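Local coordinates for DNA methyltransferase (Nicotiana tabacum, PDB 4ONQ), which probably transfers methyl groups from S-adenosylmethionine to the C5 position of cytosine in DNA as a plant de novo methyltransferase, here represented by its catalytic domain, at residues R7-P11 against A46-K50; L106-K110 against L166-G170; L297-I301 against L347-M352. The protein carries 5 engineered substitutions. Numbering follows the deposited sequence.

Contact 1. Residues R7-P11 against A46-K50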
loop_
_atom_site.group_PDB
_atom_site.type_symbol
_atom_site.label_atom_id
_atom_site.label_comp_id
_atom_site.label_asym_id
_atom_site.label_seq_id
_atom_site.Cartn_x
_atom_site.Cartn_y
_atom_site.Cartn_z
ATOM N N ARG A 7 -6.016 17.798 -11.345
ATOM C CA ARG A 7 -4.838 18.079 -10.556
ATOM C C ARG A 7 -3.834 17.010 -10.801
ATOM O O ARG A 7 -2.689 17.161 -10.455
ATOM C CB ARG A 7 -5.192 18.112 -9.086
ATOM C CG ARG A 7 -6.426 17.354 -8.814
ATOM C CD ARG A 7 -6.740 17.377 -7.379
ATOM N NE ARG A 7 -7.061 18.706 -6.913
ATOM C CZ ARG A 7 -8.276 19.080 -6.532
ATOM N NH1 ARG A 7 -8.480 20.316 -6.104
ATOM N NH2 ARG A 7 -9.280 18.227 -6.569
ATOM N N LEU A 8 -4.258 15.930 -11.424
ATOM C CA LEU A 8 -3.418 14.758 -11.519
ATOM C C LEU A 8 -3.142 14.357 -12.956
ATOM O O LEU A 8 -3.907 14.632 -13.838
ATOM C CB LEU A 8 -4.084 13.600 -10.779
ATOM C CG LEU A 8 -3.687 13.204 -9.361
ATOM C CD1 LEU A 8 -2.762 14.185 -8.690
ATOM C CD2 LEU A 8 -4.912 12.981 -8.520
ATOM N N PRO A 9 -2.053 13.660 -13.165
ATOM C CA PRO A 9 -1.516 13.381 -14.484
ATOM C C PRO A 9 -2.378 12.457 -15.317
ATOM O O PRO A 9 -3.153 11.748 -14.768
ATOM C CB PRO A 9 -0.204 12.715 -14.153
ATOM C CG PRO A 9 0.202 13.308 -12.852
ATOM C CD PRO A 9 -0.993 13.903 -12.194
ATOM N N LYS A 10 -2.256 12.507 -16.627
ATOM C CA LYS A 10 -3.146 11.818 -17.545
ATOM C C LYS A 10 -3.143 10.309 -17.461
ATOM O O LYS A 10 -4.178 9.674 -17.575
ATOM C CB LYS A 10 -2.827 12.229 -18.973
ATOM C CG LYS A 10 -2.236 11.140 -19.855
ATOM C CD LYS A 10 -1.814 11.709 -21.209
ATOM C CE LYS A 10 -0.378 11.347 -21.534
ATOM N NZ LYS A 10 -0.352 10.223 -22.498
ATOM N N PRO A 11 -1.934 9.714 -17.432
ATOM C CA PRO A 11 -1.889 8.395 -16.860
ATOM C C PRO A 11 -1.013 8.460 -15.648
ATOM O O PRO A 11 0.052 9.006 -15.706
ATOM C CB PRO A 11 -1.200 7.590 -17.949
ATOM C CG PRO A 11 -0.680 8.547 -18.895
ATOM C CD PRO A 11 -0.774 9.866 -18.309
ATOM N N ALA A 46 -3.698 10.305 -3.101
ATOM C CA ALA A 46 -3.464 11.173 -4.248
ATOM C C ALA A 46 -4.439 12.350 -4.279
ATOM O O ALA A 46 -4.024 13.504 -4.379
ATOM C CB ALA A 46 -3.554 10.386 -5.541
ATOM N N LEU A 47 -5.732 12.057 -4.196
ATOM C CA LEU A 47 -6.749 13.098 -4.300
ATOM C C LEU A 47 -6.850 13.926 -3.025
ATOM O O LEU A 47 -7.300 13.444 -1.988
ATOM C CB LEU A 47 -8.108 12.503 -4.666
ATOM C CG LEU A 47 -8.344 12.330 -6.168
ATOM C CD1 LEU A 47 -7.959 13.605 -6.904
ATOM C CD2 LEU A 47 -7.596 11.134 -6.724
ATOM N N ALA A 48 -6.425 15.180 -3.119
ATOM C CA ALA A 48 -6.374 16.069 -1.971
ATOM C C ALA A 48 -6.259 17.484 -2.505
ATOM O O ALA A 48 -5.785 17.675 -3.623
ATOM C CB ALA A 48 -5.176 15.725 -1.096
ATOM N N PRO A 49 -6.707 18.481 -1.724
ATOM C CA PRO A 49 -6.625 19.858 -2.228
ATOM C C PRO A 49 -5.187 20.303 -2.505
ATOM O O PRO A 49 -4.248 19.745 -1.937
ATOM C CB PRO A 49 -7.257 20.694 -1.106
ATOM C CG PRO A 49 -7.018 19.929 0.150
ATOM C CD PRO A 49 -6.690 18.531 -0.247
ATOM N N LYS A 50 -5.039 21.285 -3.391
ATOM C CA LYS A 50 -3.738 21.807 -3.810
ATOM C C LYS A 50 -2.850 22.186 -2.619
ATOM O O LYS A 50 -1.652 21.863 -2.577
ATOM C CB LYS A 50 -3.956 23.021 -4.724
ATOM C CG LYS A 50 -2.704 23.792 -5.101
ATOM C CD LYS A 50 -2.029 23.219 -6.336
ATOM C CE LYS A 50 -0.888 24.121 -6.793
ATOM N NZ LYS A 50 -0.135 23.545 -7.942
#
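Neither segment forms a regular strand, and the two backbones lie well apart. The closest CA atoms pair Arg-7 with Lys-50 at 7.8 Å and Leu-8 with Ala-46 at 8.1 Å, too far for main-chain pairing, and no hydrogen bond links the segments. From 7-11, Arg-7 and Leu-8, the first two modelled residues, supply all the covered area (63 and 57 Å² of the 229 Å² total) and meet side chains and backbone of 46-50. The apolar part is the tighter one. Leu-8 points toward the partner, placing its CD2 3.5 Å from Leu-47 CD1 and 4.2 Å from Ala-46 CB. Leu-47 starts sideways, but its end bends nearer. Arg-7 extends this patch with its aliphatic portion, Arg-7 CD lying 4.0 Å from Leu-47 CD1. Beyond that, one face of the guanidinium covers the backbone: Arg-7 NE is 3.7 Å from Ala-48 O, and Arg-7 NH1 is 4.3 Å from Pro-49 CA. A carbonyl over the face, rather than in the guanidinium plane, is badly placed to accept an N-H, so this is van der Waals and loose electrostatic contact. Pro-49 occupies the N-cap position of helix 50-59, which puts the arginine beside the start of that helix. The partner loop joins strand 39-45 to helix 50-59, a strand-to-helix connection of the methyltransferase fold. Ala-46 ties it down by backbone hydrogen bonding to Lys-79 of strand 79-84 and through its O to Trp-53 NE1, while Phe-67 of strand 66-69 touches both Leu-8 and Ala-46.

Contact 2. Residues L106-K110 against L166-G170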
loop_
_atom_site.group_PDB
_atom_site.type_symbol
_atom_site.label_atom_id
_atom_site.label_comp_id
_atom_site.label_asym_id
_atom_site.label_seq_id
_atom_site.Cartn_x
_atom_site.Cartn_y
_atom_site.Cartn_z
ATOM N N LEU A 106 -9.351 -13.420 -9.721
ATOM C CA LEU A 106 -10.382 -14.174 -9.099
ATOM C C LEU A 106 -11.056 -15.034 -10.119
ATOM O O LEU A 106 -12.069 -14.691 -10.638
ATOM C CB LEU A 106 -11.403 -13.230 -8.546
ATOM C CG LEU A 106 -11.262 -12.473 -7.254
ATOM C CD1 LEU A 106 -10.129 -12.864 -6.375
ATOM C CD2 LEU A 106 -11.183 -11.014 -7.532
ATOM N N PRO A 107 -10.469 -16.174 -10.384
ATOM C CA PRO A 107 -10.897 -17.109 -11.433
ATOM C C PRO A 107 -12.337 -17.573 -11.270
ATOM O O PRO A 107 -13.046 -17.725 -12.264
ATOM C CB PRO A 107 -9.952 -18.297 -11.247
ATOM C CG PRO A 107 -8.751 -17.720 -10.591
ATOM C CD PRO A 107 -9.275 -16.662 -9.674
ATOM N N LEU A 108 -12.767 -17.801 -10.033
ATOM C CA LEU A 108 -14.132 -18.253 -9.782
ATOM C C LEU A 108 -15.166 -17.156 -10.037
ATOM O O LEU A 108 -16.379 -17.414 -10.049
ATOM C CB LEU A 108 -14.276 -18.782 -8.355
ATOM C CG LEU A 108 -13.433 -20.010 -7.990
ATOM C CD1 LEU A 108 -13.721 -20.444 -6.561
ATOM C CD2 LEU A 108 -13.694 -21.144 -8.963
ATOM N N SER A 109 -14.694 -15.950 -10.253
ATOM C CA SER A 109 -15.588 -14.880 -10.470
ATOM C C SER A 109 -15.948 -14.674 -11.883
ATOM O O SER A 109 -16.935 -14.056 -12.182
ATOM C CB SER A 109 -15.027 -13.614 -9.922
ATOM O OG SER A 109 -15.656 -13.360 -8.690
ATOM N N LYS A 110 -15.148 -15.239 -12.751
ATOM C CA LYS A 110 -15.315 -15.100 -14.195
ATOM C C LYS A 110 -16.539 -15.822 -14.762
ATOM O O LYS A 110 -17.234 -15.286 -15.618
ATOM C CB LYS A 110 -14.049 -15.567 -14.914
ATOM C CG LYS A 110 -14.203 -15.770 -16.400
ATOM C CD LYS A 110 -12.914 -16.306 -16.979
ATOM C CE LYS A 110 -13.095 -16.718 -18.425
ATOM N NZ LYS A 110 -11.821 -17.232 -18.996
ATOM N N LEU A 166 -18.090 -5.016 -5.137
ATOM C CA LEU A 166 -18.764 -6.304 -5.133
ATOM C C LEU A 166 -18.377 -7.094 -6.370
ATOM O O LEU A 166 -18.230 -6.533 -7.449
ATOM C CB LEU A 166 -20.274 -6.105 -5.076
ATOM C CG LEU A 166 -20.724 -5.294 -3.866
ATOM C CD1 LEU A 166 -22.207 -5.031 -3.943
ATOM C CD2 LEU A 166 -20.377 -6.009 -2.569
ATOM N N VAL A 167 -18.194 -8.398 -6.204
ATOM C CA VAL A 167 -17.800 -9.260 -7.305
ATOM C C VAL A 167 -18.832 -10.369 -7.459
ATOM O O VAL A 167 -19.468 -10.764 -6.490
ATOM C CB VAL A 167 -16.403 -9.863 -7.058
ATOM C CG1 VAL A 167 -15.342 -8.756 -7.027
ATOM C CG2 VAL A 167 -16.384 -10.655 -5.752
ATOM N N TRP A 168 -19.006 -10.859 -8.680
ATOM C CA TRP A 168 -19.971 -11.921 -8.937
ATOM C C TRP A 168 -19.402 -13.272 -8.543
ATOM O O TRP A 168 -18.285 -13.606 -8.924
ATOM C CB TRP A 168 -20.398 -11.929 -10.408
ATOM C CG TRP A 168 -21.054 -10.649 -10.818
ATOM C CD1 TRP A 168 -20.443 -9.533 -11.319
ATOM C CD2 TRP A 168 -22.453 -10.343 -10.743
ATOM N NE1 TRP A 168 -21.379 -8.552 -11.567
ATOM C CE2 TRP A 168 -22.618 -9.024 -11.222
ATOM C CE3 TRP A 168 -23.581 -11.053 -10.316
ATOM C CZ2 TRP A 168 -23.866 -8.404 -11.289
ATOM C CZ3 TRP A 168 -24.819 -10.436 -10.381
ATOM C CH2 TRP A 168 -24.950 -9.122 -10.864
ATOM N N VAL A 169 -20.168 -14.036 -7.767
ATOM C CA VAL A 169 -19.719 -15.350 -7.306
ATOM C C VAL A 169 -20.705 -16.452 -7.668
ATOM O O VAL A 169 -20.461 -17.629 -7.416
ATOM C CB VAL A 169 -19.478 -15.368 -5.785
ATOM C CG1 VAL A 169 -18.301 -14.468 -5.435
ATOM C CG2 VAL A 169 -20.735 -14.940 -5.048
ATOM N N GLY A 170 -21.823 -16.058 -8.256
ATOM C CA GLY A 170 -22.812 -17.007 -8.720
ATOM C C GLY A 170 -23.826 -16.232 -9.525
ATOM O O GLY A 170 -23.752 -15.004 -9.589
HETATM O O HOH W 1 -18.196 -18.793 -7.546
#
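A short, weakly bonded helical turn packs here against the first strand of a two-stranded β-hairpin, 166-170 with 173-176, separate from the seven-stranded methyltransferase sheet and carrying a classic β bulge at Val-169 and Gly-170. Leu-106, the first residue to leave the preceding helix, points toward the strand, but its side chain comes no nearer than 4.8 Å; its O accepts from Ser-109 N at 2.9 Å, and Pro-107 O from Lys-110 N at 3.3 Å, two i-to-i+3 bonds that define the turn. Leu-108 joins through its carbonyl: one water donates to Val-169 O at 2.5 Å and, weakly, to Leu-108 O at 3.4 Å. Ser-109 is the centre of the contact, covered over 57 Å², with its CA only 5.2 Å from that of Val-169. Its hydroxyl lies over Val-167, Ser-109 OG to Val-167 CB being 3.9 Å. The Trp-168 side chain leads away from the turn: NE1 is hydrogen-bonded to Asp-117 OD2, and the ring meets Trp-113 edge-to-face. Its carbonyl oxygen is approached twice by one residue: Ser-109 OG donates to Trp-168 O at 2.7 Å, and Ser-109 CA makes a C-H···O contact with Trp-168 O at 3.4 Å, with 129° at the hydrogen.

Contact 3. Residues L297-I301 against L347-M352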
loop_
_atom_site.group_PDB
_atom_site.type_symbol
_atom_site.label_atom_id
_atom_site.label_comp_id
_atom_site.label_asym_id
_atom_site.label_seq_id
_atom_site.Cartn_x
_atom_site.Cartn_y
_atom_site.Cartn_z
ATOM N N LEU A 297 15.849 8.202 19.559
ATOM C CA LEU A 297 16.459 8.053 18.240
ATOM C C LEU A 297 17.978 7.936 18.341
ATOM O O LEU A 297 18.582 7.030 17.758
ATOM C CB LEU A 297 16.088 9.234 17.338
ATOM C CG LEU A 297 14.859 9.122 16.428
ATOM C CD1 LEU A 297 14.197 7.756 16.532
ATOM C CD2 LEU A 297 13.859 10.233 16.719
ATOM N N GLU A 298 18.584 8.826 19.103
ATOM C CA GLU A 298 20.001 8.772 19.351
ATOM C C GLU A 298 20.448 7.437 19.871
ATOM O O GLU A 298 21.421 6.914 19.427
ATOM C CB GLU A 298 20.418 9.832 20.357
ATOM C CG GLU A 298 20.983 11.110 19.773
ATOM C CD GLU A 298 20.789 12.320 20.691
ATOM O OE1 GLU A 298 20.073 13.265 20.308
ATOM O OE2 GLU A 298 21.347 12.330 21.800
ATOM N N GLN A 299 19.692 6.833 20.753
ATOM C CA GLN A 299 20.203 5.639 21.364
ATOM C C GLN A 299 19.984 4.463 20.483
ATOM O O GLN A 299 20.727 3.527 20.502
ATOM C CB GLN A 299 19.615 5.400 22.744
ATOM C CG GLN A 299 18.345 4.634 22.781
ATOM C CD GLN A 299 18.550 3.158 22.920
ATOM O OE1 GLN A 299 19.631 2.716 23.258
ATOM N NE2 GLN A 299 17.513 2.377 22.650
ATOM N N LEU A 300 18.917 4.518 19.736
ATOM C CA LEU A 300 18.647 3.507 18.723
ATOM C C LEU A 300 19.801 3.455 17.735
ATOM O O LEU A 300 20.320 2.381 17.412
ATOM C CB LEU A 300 17.355 3.832 17.970
ATOM C CG LEU A 300 16.054 3.091 18.304
ATOM C CD1 LEU A 300 16.271 1.930 19.268
ATOM C CD2 LEU A 300 14.997 4.047 18.824
ATOM N N ILE A 301 20.206 4.630 17.268
ATOM C CA ILE A 301 21.254 4.724 16.263
ATOM C C ILE A 301 22.624 4.304 16.800
ATOM O O ILE A 301 23.354 3.565 16.143
ATOM C CB ILE A 301 21.299 6.130 15.645
ATOM C CG1 ILE A 301 20.092 6.308 14.722
ATOM C CG2 ILE A 301 22.602 6.348 14.888
ATOM C CD1 ILE A 301 19.801 7.736 14.340
ATOM N N LEU A 347 14.806 14.672 12.793
ATOM C CA LEU A 347 15.677 14.247 13.887
ATOM C C LEU A 347 16.704 13.216 13.411
ATOM O O LEU A 347 17.895 13.332 13.713
ATOM C CB LEU A 347 14.859 13.681 15.051
ATOM C CG LEU A 347 14.200 14.675 16.008
ATOM C CD1 LEU A 347 13.108 13.994 16.815
ATOM C CD2 LEU A 347 15.241 15.283 16.933
ATOM N N VAL A 348 16.241 12.222 12.653
ATOM C CA VAL A 348 17.115 11.154 12.158
ATOM C C VAL A 348 18.200 11.675 11.204
ATOM O O VAL A 348 19.384 11.323 11.335
ATOM C CB VAL A 348 16.300 10.024 11.468
ATOM C CG1 VAL A 348 17.217 9.077 10.719
ATOM C CG2 VAL A 348 15.464 9.263 12.490
ATOM N N LYS A 349 17.841 12.565 10.313
ATOM C CA LYS A 349 18.800 13.068 9.379
ATOM C C LYS A 349 19.789 13.956 10.057
ATOM O O LYS A 349 20.950 13.948 9.738
ATOM C CB LYS A 349 18.096 13.858 8.317
ATOM C CG LYS A 349 19.036 14.473 7.390
ATOM C CD LYS A 349 18.454 14.622 6.048
ATOM C CE LYS A 349 17.785 15.925 5.900
ATOM N NZ LYS A 349 17.604 16.274 4.470
ATOM N N SER A 350 19.308 14.741 10.989
ATOM C CA SER A 350 20.191 15.557 11.809
ATOM C C SER A 350 21.232 14.681 12.490
ATOM O O SER A 350 22.434 14.848 12.274
ATOM C CB SER A 350 19.386 16.321 12.861
ATOM O OG SER A 350 20.208 16.727 13.943
ATOM N N ILE A 351 20.753 13.742 13.302
ATOM C CA ILE A 351 21.610 12.836 14.062
ATOM C C ILE A 351 22.664 12.148 13.196
ATOM O O ILE A 351 23.830 12.045 13.586
ATOM C CB ILE A 351 20.771 11.759 14.791
ATOM C CG1 ILE A 351 19.935 12.393 15.904
ATOM C CG2 ILE A 351 21.664 10.674 15.370
ATOM C CD1 ILE A 351 18.894 11.462 16.495
ATOM N N MET A 352 22.261 11.696 12.012
ATOM C CA MET A 352 23.165 10.899 11.183
ATOM C C MET A 352 24.356 11.656 10.577
ATOM O O MET A 352 25.312 11.036 10.120
ATOM C CB MET A 352 22.386 10.111 10.123
ATOM C CG MET A 352 21.546 9.000 10.734
ATOM S SD MET A 352 20.665 7.946 9.570
ATOM C CE MET A 352 22.023 7.319 8.587
#
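Apolar side chains account for most of this helix-helix contact, which buries 316 Å² with no hydrogen bond between the segments. Ile-351 supplies the largest covered area, 87 Å², and reaches two turns of the partner: Ile-351 CD1 sits 3.7 Å from Leu-297 CB, and Ile-351 CG2 sits 3.6 Å from Ile-301 CD1. Around it, Leu-297 CD2 meets Leu-347 CD1 at 3.8 Å, Leu-297 CG meets Val-348 CG2 at 4.0 Å, and Ile-301 CD1 touches Met-352 CG at 4.2 Å. Contact with a polar residue is limited to Glu-298, whose aliphatic CG lies 3.9 Å from Ile-351 CD1 and whose backbone N is 3.7 Å from the same methyl.

The segment axes approach to 10.4 Å and cross at -53°, and the residue spacing Leu-297/Ile-301 and Leu-347/Ile-351 (i, i+4) presents one ridge of each helix to the other. The side chain of Leu-297 is about 13 Å from bound sinefungin, away from the pocket; Leu-292 touches Leu-297 and Phe-307 touches Ile-301. Helix 294-304 is the β-α-β crossover between parallel strands 282-286 and 309-312; the C-terminal helix 337-352 follows 309-312, where an unpermuted class I methyltransferase would lead into strand 39-45, consistent with Pro-38 touching Val-348.

Overall arrangement
The three contacts follow one another along the chain and share no helix or strand. Contact 1 is on the surface, contact 2 is buried, and contact 3 is partly buried. Contacts 1 and 3 involve elements of, or packed beside, the seven-stranded sheet, contact 1 at a strand-to-helix loop and contact 3 between a crossover helix and the C-terminal helix; contact 2 joins a separate hairpin to a helical turn. Contacts 2 and 3 lie on opposite sides of the chain's centre, their own centres 49 Å apart. Chemistry differs accordingly: contact 2 is directional, with a serine-carbonyl bond and a water, contact 3 is apolar, and contact 1 draws about equally on an apolar leucine and an exposed arginine.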